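Local coordinates for plantazolicin methyltransferase BamL (Bacillus amyloliquefaciens subsp. plantarum, PDB 5DLY), which probably methylates the N-terminal amine of the antibiotic precursor desmethylplantazolicin, taking the methyl group from S-adenosyl-L-methionine, at residues 7-13 with 134-139; 161-166 with 186-192. One frame throughout, in Å; residues are numbered along the deposited sequence.

Contact 1 of 2, residues 7-13 with 134-139. With SAH (S-adenosyl-L-homocysteine), chain C; 5D7 (prop-2-en-1-yl 2-[(1S)-1-amino-4-carbamimidamidobutyl]-1,3-thiazole-4-carboxylate), chain B.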
# COMPACT_ATOMS: atom_id res chain seq x y z
N ARG A 7 -12.77 -4.50 -15.03
CA ARG A 7 -13.41 -5.80 -15.24
C ARG A 7 -12.64 -6.69 -16.21
O ARG A 7 -12.56 -7.90 -16.02
CB ARG A 7 -14.87 -5.65 -15.71
CG ARG A 7 -15.84 -5.08 -14.68
CD ARG A 7 -16.35 -6.11 -13.67
NE ARG A 7 -15.33 -6.58 -12.74
CZ ARG A 7 -14.81 -5.85 -11.74
NH1 ARG A 7 -15.19 -4.60 -11.53
NH2 ARG A 7 -13.87 -6.39 -10.97
N GLU A 8 -12.05 -6.07 -17.23
CA GLU A 8 -11.35 -6.82 -18.27
C GLU A 8 -9.98 -7.32 -17.85
O GLU A 8 -9.44 -8.25 -18.46
CB GLU A 8 -11.26 -6.01 -19.57
CG GLU A 8 -12.57 -5.98 -20.35
CD GLU A 8 -13.08 -7.37 -20.70
OE1 GLU A 8 -14.06 -7.83 -20.08
OE2 GLU A 8 -12.50 -8.02 -21.60
N SER A 9 -9.43 -6.71 -16.80
CA SER A 9 -8.17 -7.15 -16.20
C SER A 9 -8.38 -8.02 -14.95
O SER A 9 -7.41 -8.41 -14.29
CB SER A 9 -7.28 -5.94 -15.87
OG SER A 9 -7.98 -4.94 -15.16
N GLU A 10 -9.63 -8.36 -14.66
CA GLU A 10 -9.95 -9.17 -13.48
C GLU A 10 -9.25 -10.53 -13.46
O GLU A 10 -8.71 -10.94 -12.43
CB GLU A 10 -11.47 -9.33 -13.34
CG GLU A 10 -11.91 -10.05 -12.08
CD GLU A 10 -13.42 -10.18 -12.00
OE1 GLU A 10 -14.10 -9.14 -11.87
OE2 GLU A 10 -13.92 -11.32 -12.06
N ALA A 11 -9.23 -11.22 -14.60
CA ALA A 11 -8.57 -12.52 -14.69
C ALA A 11 -7.09 -12.44 -14.36
O ALA A 11 -6.54 -13.33 -13.72
CB ALA A 11 -8.78 -13.14 -16.06
N ASN A 12 -6.44 -11.36 -14.78
CA ASN A 12 -5.03 -11.14 -14.45
C ASN A 12 -4.83 -11.01 -12.94
O ASN A 12 -3.89 -11.57 -12.39
CB ASN A 12 -4.48 -9.91 -15.17
CG ASN A 12 -4.43 -10.08 -16.68
OD1 ASN A 12 -4.27 -11.20 -17.18
ND2 ASN A 12 -4.56 -8.98 -17.40
N ARG A 13 -5.74 -10.29 -12.29
CA ARG A 13 -5.65 -10.06 -10.86
C ARG A 13 -5.90 -11.35 -10.08
O ARG A 13 -5.23 -11.61 -9.08
CB ARG A 13 -6.62 -8.94 -10.42
CG ARG A 13 -6.26 -7.58 -10.98
CD ARG A 13 -6.97 -6.46 -10.24
NE ARG A 13 -8.42 -6.61 -10.34
CZ ARG A 13 -9.14 -6.23 -11.39
NH1 ARG A 13 -8.56 -5.65 -12.44
NH2 ARG A 13 -10.45 -6.42 -11.38
N GLY A 134 -3.27 -4.34 -6.86
CA GLY A 134 -3.48 -5.17 -8.06
C GLY A 134 -3.90 -6.62 -7.81
O GLY A 134 -4.15 -7.35 -8.75
N LEU A 135 -3.96 -7.04 -6.54
CA LEU A 135 -4.42 -8.39 -6.19
C LEU A 135 -5.92 -8.46 -5.99
O LEU A 135 -6.48 -9.56 -6.02
CB LEU A 135 -3.73 -8.90 -4.92
CG LEU A 135 -2.20 -8.99 -4.96
CD1 LEU A 135 -1.67 -9.35 -3.60
CD2 LEU A 135 -1.81 -10.04 -5.99
N PHE A 136 -6.57 -7.32 -5.78
CA PHE A 136 -7.99 -7.32 -5.42
C PHE A 136 -8.86 -7.62 -6.63
O PHE A 136 -8.68 -7.02 -7.68
CB PHE A 136 -8.40 -5.97 -4.83
CG PHE A 136 -7.60 -5.54 -3.63
CD1 PHE A 136 -6.98 -6.47 -2.80
CD2 PHE A 136 -7.50 -4.19 -3.31
CE1 PHE A 136 -6.25 -6.07 -1.69
CE2 PHE A 136 -6.78 -3.78 -2.19
CZ PHE A 136 -6.15 -4.72 -1.38
N LYS A 137 -9.81 -8.54 -6.47
CA LYS A 137 -10.79 -8.79 -7.53
C LYS A 137 -11.60 -7.53 -7.90
O LYS A 137 -11.83 -7.23 -9.08
CB LYS A 137 -11.73 -9.94 -7.14
CG LYS A 137 -12.78 -10.27 -8.19
CD LYS A 137 -13.65 -11.44 -7.76
CE LYS A 137 -14.75 -11.72 -8.78
NZ LYS A 137 -15.60 -12.87 -8.37
N ASN A 138 -12.02 -6.80 -6.87
CA ASN A 138 -12.89 -5.64 -7.03
C ASN A 138 -12.27 -4.37 -6.42
O ASN A 138 -12.77 -3.85 -5.42
CB ASN A 138 -14.25 -5.96 -6.39
CG ASN A 138 -14.94 -7.14 -7.06
OD1 ASN A 138 -15.26 -7.08 -8.25
ND2 ASN A 138 -15.16 -8.22 -6.31
N PRO A 139 -11.20 -3.85 -7.05
CA PRO A 139 -10.49 -2.71 -6.46
C PRO A 139 -11.32 -1.44 -6.31
O PRO A 139 -11.16 -0.72 -5.33
CB PRO A 139 -9.31 -2.50 -7.41
CG PRO A 139 -9.71 -3.13 -8.69
CD PRO A 139 -10.56 -4.30 -8.30
N SAH C . 0.80 -4.89 2.56
CA SAH C . 1.81 -5.99 2.42
CB SAH C . 1.51 -6.81 1.16
CG SAH C . 1.70 -8.30 1.44
SD SAH C . 1.62 -9.28 -0.04
C SAH C . 3.19 -5.41 2.31
O SAH C . 3.39 -4.22 2.53
OXT SAH C . 4.15 -6.10 2.00
C5' SAH C . -0.07 -9.07 -0.55
C4' SAH C . -1.07 -9.42 0.55
O4' SAH C . -2.38 -9.02 0.13
C3' SAH C . -1.15 -10.92 0.82
O3' SAH C . -0.89 -11.19 2.21
C2' SAH C . -2.57 -11.30 0.41
O2' SAH C . -3.16 -12.35 1.17
C1' SAH C . -3.30 -9.99 0.61
N9 SAH C . -4.59 -9.86 -0.11
C8 SAH C . -4.82 -10.14 -1.42
N7 SAH C . -6.11 -9.90 -1.73
C5 SAH C . -6.72 -9.46 -0.62
C6 SAH C . -8.08 -9.03 -0.28
N6 SAH C . -9.03 -9.04 -1.24
N1 SAH C . -8.32 -8.64 1.00
C2 SAH C . -7.35 -8.64 1.93
N3 SAH C . -6.07 -9.02 1.69
C4 SAH C . -5.72 -9.44 0.45
O9 5D7 B . 7.20 -3.97 -4.75
C6 5D7 B . 7.49 -4.91 -5.47
O7 5D7 B . 8.64 -4.85 -6.34
C8 5D7 B . 9.41 -3.65 -6.49
C2 5D7 B . 6.70 -6.16 -5.47
N3 5D7 B . 5.73 -6.41 -4.55
C4 5D7 B . 5.11 -7.59 -4.67
S5 5D7 B . 5.80 -8.45 -6.01
C1 5D7 B . 6.92 -7.19 -6.40
CA 5D7 B . 4.04 -8.20 -3.87
N 5D7 B . 3.85 -7.38 -2.68
CB 5D7 B . 2.73 -8.33 -4.66
CG 5D7 B . 2.34 -7.12 -5.51
CD 5D7 B . 0.82 -7.05 -5.62
NE 5D7 B . 0.46 -5.99 -6.54
CZ 5D7 B . 0.32 -6.05 -7.87
NH2 5D7 B . -0.00 -5.02 -8.52
NH1 5D7 B . 0.48 -7.15 -8.48
C3 5D7 B . 10.48 -3.90 -7.51
C5 5D7 B . 11.67 -3.33 -7.41
O HOH W 1 -16.26 -8.82 -10.01
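Arg13 and Leu135 bring the two backbones closest, their CA atoms 5.1 Å apart, while Glu10 and Lys137 keep a similar spacing at the other end. The first segment passes from the end of helix 2-8 into helix 10-21, with Ser9 breaking the helix between them; the second is the loop after strand 124-130 that leads into helix 139-148. Arg13 does most of the binding. Its chain runs out over the carbonyl of Gly134 and turns at chi3 (-60°), which points the guanidinium at two successive loop carbonyls. NE donates to Phe136 O at 2.7 Å, in the carbonyl plane but with a bent N-H, and NH2 reaches Lys137 O at 2.8 Å more directly, from above that carbonyl's plane. Pro139 CG and CD cover one guanidinium face and Glu10 CA the other, so the group is sandwiched between Glu10 and the loop, and its two edge bonds fix its rotation; NH2 also donates to Val6 O. Gly134 O, by contrast, is buried without a hydrogen-bonding partner. In this Rossmann-like methyltransferase fold the same loop borders the cofactor: Leu135 CD1 lies 3.5 Å from SAH C5', and the Phe136 ring turns its edge to the adenine, CE1 being 3.6 Å from SAH C5. Further out, Arg7 grips Glu10 side-on, NE and NH2 both donating to OE1, while its NH1 is paired with Glu3. A water donates both to Glu10 OE1 and to Asn138 OD1, and Glu114 takes the Asn138 amide ND2. Extended throughout, with CG opposite the backbone N (chi1 -180°), the Lys137 side chain crosses that of Glu10 obliquely, CE 3.4 Å from OE2 but NZ too distant for a salt bridge.

Contact 2 of 2, residues 161-166 with 186-192; sequences LDRNSL and YRASLTM. With 5D7 (prop-2-en-1-yl 2-[(1S)-1-amino-4-carbamimidamidobutyl]-1,3-thiazole-4-carboxylate), chain B.
Arg163 meets the second segment through two donors. Its backbone N gives a nearly straight bond to Leu190 O (2.9 Å), and NH2 reaches Ser189 O, also at 2.9 Å, in the guanidinium plane and on a carbonyl lone pair. The same NH2 pairs with Glu194, whose carboxylate accepts from Thr191 N as well, while Thr191 caps the start of helix 192-203. Thr191 CG2 rests over one guanidinium face. Asp162 directs its carboxylate forward along the chain: OD1 accepts from Asn164 N, forming an Asx turn, and OD2 accepts a hydrogen bond from a water that also donates to Asn164 OD1 and accepts from Met192 N. A second water joins Leu161 O to Leu190 N. The apolar half is centred on Tyr186. Leu161 CD1 sits over the middle of one ring face, 4.0 Å from its centroid, and Leu166 CA covers the opposite face nearer the rim, both as CH-pi contacts; Asp162 O lies at the ring edge. Ser189 OG, beside Leu161 CB, accepts from 5D7 NH2 at 3.0 Å and donates a hydrogen bond to Gln185 O. Held by two hydrogen bonds, the serine oxygen is one of several acceptors around the substrate analogue, Asp160 among the others, an arrangement consistent with selection for an arginine-like side chain.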
# COMPACT_ATOMS: atom_id res chain seq x y z
N LEU A 161 2.78 -1.64 -7.85
CA LEU A 161 3.49 -1.81 -9.12
C LEU A 161 2.81 -1.06 -10.26
O LEU A 161 1.58 -0.96 -10.29
CB LEU A 161 3.54 -3.29 -9.49
CG LEU A 161 4.22 -4.24 -8.51
CD1 LEU A 161 4.10 -5.67 -9.03
CD2 LEU A 161 5.67 -3.86 -8.29
N ASP A 162 3.62 -0.56 -11.19
CA ASP A 162 3.13 0.00 -12.45
C ASP A 162 3.33 -1.06 -13.52
O ASP A 162 4.44 -1.56 -13.69
CB ASP A 162 3.95 1.25 -12.79
CG ASP A 162 3.41 2.02 -14.00
OD1 ASP A 162 2.82 1.41 -14.91
OD2 ASP A 162 3.62 3.25 -14.02
N ARG A 163 2.25 -1.39 -14.24
CA ARG A 163 2.32 -2.41 -15.29
C ARG A 163 3.41 -2.13 -16.33
O ARG A 163 4.02 -3.06 -16.87
CB ARG A 163 0.95 -2.61 -15.96
CG ARG A 163 0.94 -3.69 -17.03
CD ARG A 163 -0.48 -4.10 -17.42
NE ARG A 163 -1.08 -3.20 -18.41
CZ ARG A 163 -2.02 -2.30 -18.15
NH1 ARG A 163 -2.50 -1.54 -19.13
NH2 ARG A 163 -2.50 -2.15 -16.92
N ASN A 164 3.65 -0.84 -16.60
CA ASN A 164 4.64 -0.44 -17.60
C ASN A 164 6.07 -0.71 -17.16
O ASN A 164 7.00 -0.60 -17.97
CB ASN A 164 4.46 1.04 -17.99
CG ASN A 164 3.19 1.30 -18.81
OD1 ASN A 164 2.58 2.36 -18.69
ND2 ASN A 164 2.81 0.35 -19.65
N SER A 165 6.25 -1.08 -15.89
CA SER A 165 7.58 -1.36 -15.33
C SER A 165 8.02 -2.83 -15.38
O SER A 165 9.08 -3.18 -14.84
CB SER A 165 7.64 -0.87 -13.87
OG SER A 165 7.57 0.54 -13.80
N LEU A 166 7.21 -3.68 -16.03
CA LEU A 166 7.47 -5.13 -16.07
C LEU A 166 8.91 -5.47 -16.47
O LEU A 166 9.60 -6.22 -15.76
CB LEU A 166 6.47 -5.84 -17.00
CG LEU A 166 6.55 -7.36 -17.24
CD1 LEU A 166 6.95 -8.17 -16.01
CD2 LEU A 166 5.21 -7.87 -17.79
N TYR A 186 3.10 -8.02 -12.36
CA TYR A 186 3.06 -6.84 -13.22
C TYR A 186 1.89 -6.84 -14.20
O TYR A 186 1.30 -5.79 -14.44
CB TYR A 186 4.39 -6.61 -13.95
CG TYR A 186 5.45 -6.01 -13.05
CD1 TYR A 186 5.54 -4.63 -12.86
CD2 TYR A 186 6.36 -6.83 -12.38
CE1 TYR A 186 6.51 -4.08 -12.03
CE2 TYR A 186 7.33 -6.30 -11.55
CZ TYR A 186 7.40 -4.93 -11.37
OH TYR A 186 8.37 -4.42 -10.54
N ARG A 187 1.53 -8.01 -14.73
CA ARG A 187 0.41 -8.13 -15.66
C ARG A 187 -0.92 -7.74 -14.99
O ARG A 187 -1.82 -7.21 -15.65
CB ARG A 187 0.32 -9.56 -16.22
CG ARG A 187 -0.45 -9.67 -17.54
CD ARG A 187 -0.76 -11.11 -17.94
NE ARG A 187 0.43 -11.97 -17.98
CZ ARG A 187 0.66 -12.97 -17.13
NH1 ARG A 187 -0.22 -13.25 -16.18
NH2 ARG A 187 1.78 -13.69 -17.24
N ALA A 188 -1.03 -7.98 -13.69
CA ALA A 188 -2.23 -7.63 -12.93
C ALA A 188 -2.28 -6.15 -12.55
O ALA A 188 -3.32 -5.66 -12.08
CB ALA A 188 -2.33 -8.49 -11.68
N SER A 189 -1.17 -5.44 -12.73
CA SER A 189 -1.06 -4.07 -12.24
C SER A 189 -1.74 -3.05 -13.14
O SER A 189 -2.01 -3.32 -14.32
CB SER A 189 0.41 -3.69 -12.07
OG SER A 189 1.08 -4.66 -11.28
N LEU A 190 -2.01 -1.87 -12.59
CA LEU A 190 -2.50 -0.75 -13.38
C LEU A 190 -1.32 0.05 -13.91
O LEU A 190 -0.20 -0.05 -13.39
CB LEU A 190 -3.39 0.17 -12.53
CG LEU A 190 -4.66 -0.47 -11.95
CD1 LEU A 190 -5.31 0.47 -10.94
CD2 LEU A 190 -5.66 -0.90 -13.02
N THR A 191 -1.58 0.85 -14.94
CA THR A 191 -0.64 1.87 -15.37
C THR A 191 -0.94 3.16 -14.63
O THR A 191 -2.01 3.31 -14.03
CB THR A 191 -0.76 2.16 -16.88
OG1 THR A 191 -2.09 2.61 -17.17
CG2 THR A 191 -0.46 0.92 -17.71
N MET A 192 0.00 4.09 -14.67
CA MET A 192 -0.21 5.42 -14.10
C MET A 192 -1.51 6.06 -14.60
O MET A 192 -2.30 6.58 -13.81
CB MET A 192 0.99 6.31 -14.44
CG MET A 192 0.82 7.74 -13.98
SD MET A 192 0.34 7.80 -12.25
CE MET A 192 1.88 7.31 -11.47
O9 5D7 B . 7.20 -3.97 -4.75
C6 5D7 B . 7.49 -4.91 -5.47
O7 5D7 B . 8.64 -4.85 -6.34
C8 5D7 B . 9.41 -3.65 -6.49
C2 5D7 B . 6.70 -6.16 -5.47
N3 5D7 B . 5.73 -6.41 -4.55
C4 5D7 B . 5.11 -7.59 -4.67
S5 5D7 B . 5.80 -8.45 -6.01
C1 5D7 B . 6.92 -7.19 -6.40
CA 5D7 B . 4.04 -8.20 -3.87
N 5D7 B . 3.85 -7.38 -2.68
CB 5D7 B . 2.73 -8.33 -4.66
CG 5D7 B . 2.34 -7.12 -5.51
CD 5D7 B . 0.82 -7.05 -5.62
NE 5D7 B . 0.46 -5.99 -6.54
CZ 5D7 B . 0.32 -6.05 -7.87
NH2 5D7 B . -0.00 -5.02 -8.52
NH1 5D7 B . 0.48 -7.15 -8.48
C3 5D7 B . 10.48 -3.90 -7.51
C5 5D7 B . 11.67 -3.33 -7.41
O HOH W 2 -1.12 -1.53 -9.82
O HOH W 3 2.68 4.13 -16.44

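Contact 1 and contact 2 lie on the same side of the molecule, their centres about 12 Å apart, and meet at Ala188: its CB is 3.5 Å from Asn12 O and 3.6 Å from Gly134 O. Both reach the guanidinium end of 5D7. Gly134 CA of contact 1 approaches 5D7 NH2 to 3.5 Å, the nitrogen that donates to Ser189 in contact 2, and Asp160 OD2, just before the 161-166 segment, is hydrogen-bonded to both Gly134 N and the ligand. The cofactor separates their roles: 134-139 borders SAH directly, whereas the Leu161 side chain stays about 10 Å from it. One contact thus serves both pockets, the other the substrate pocket.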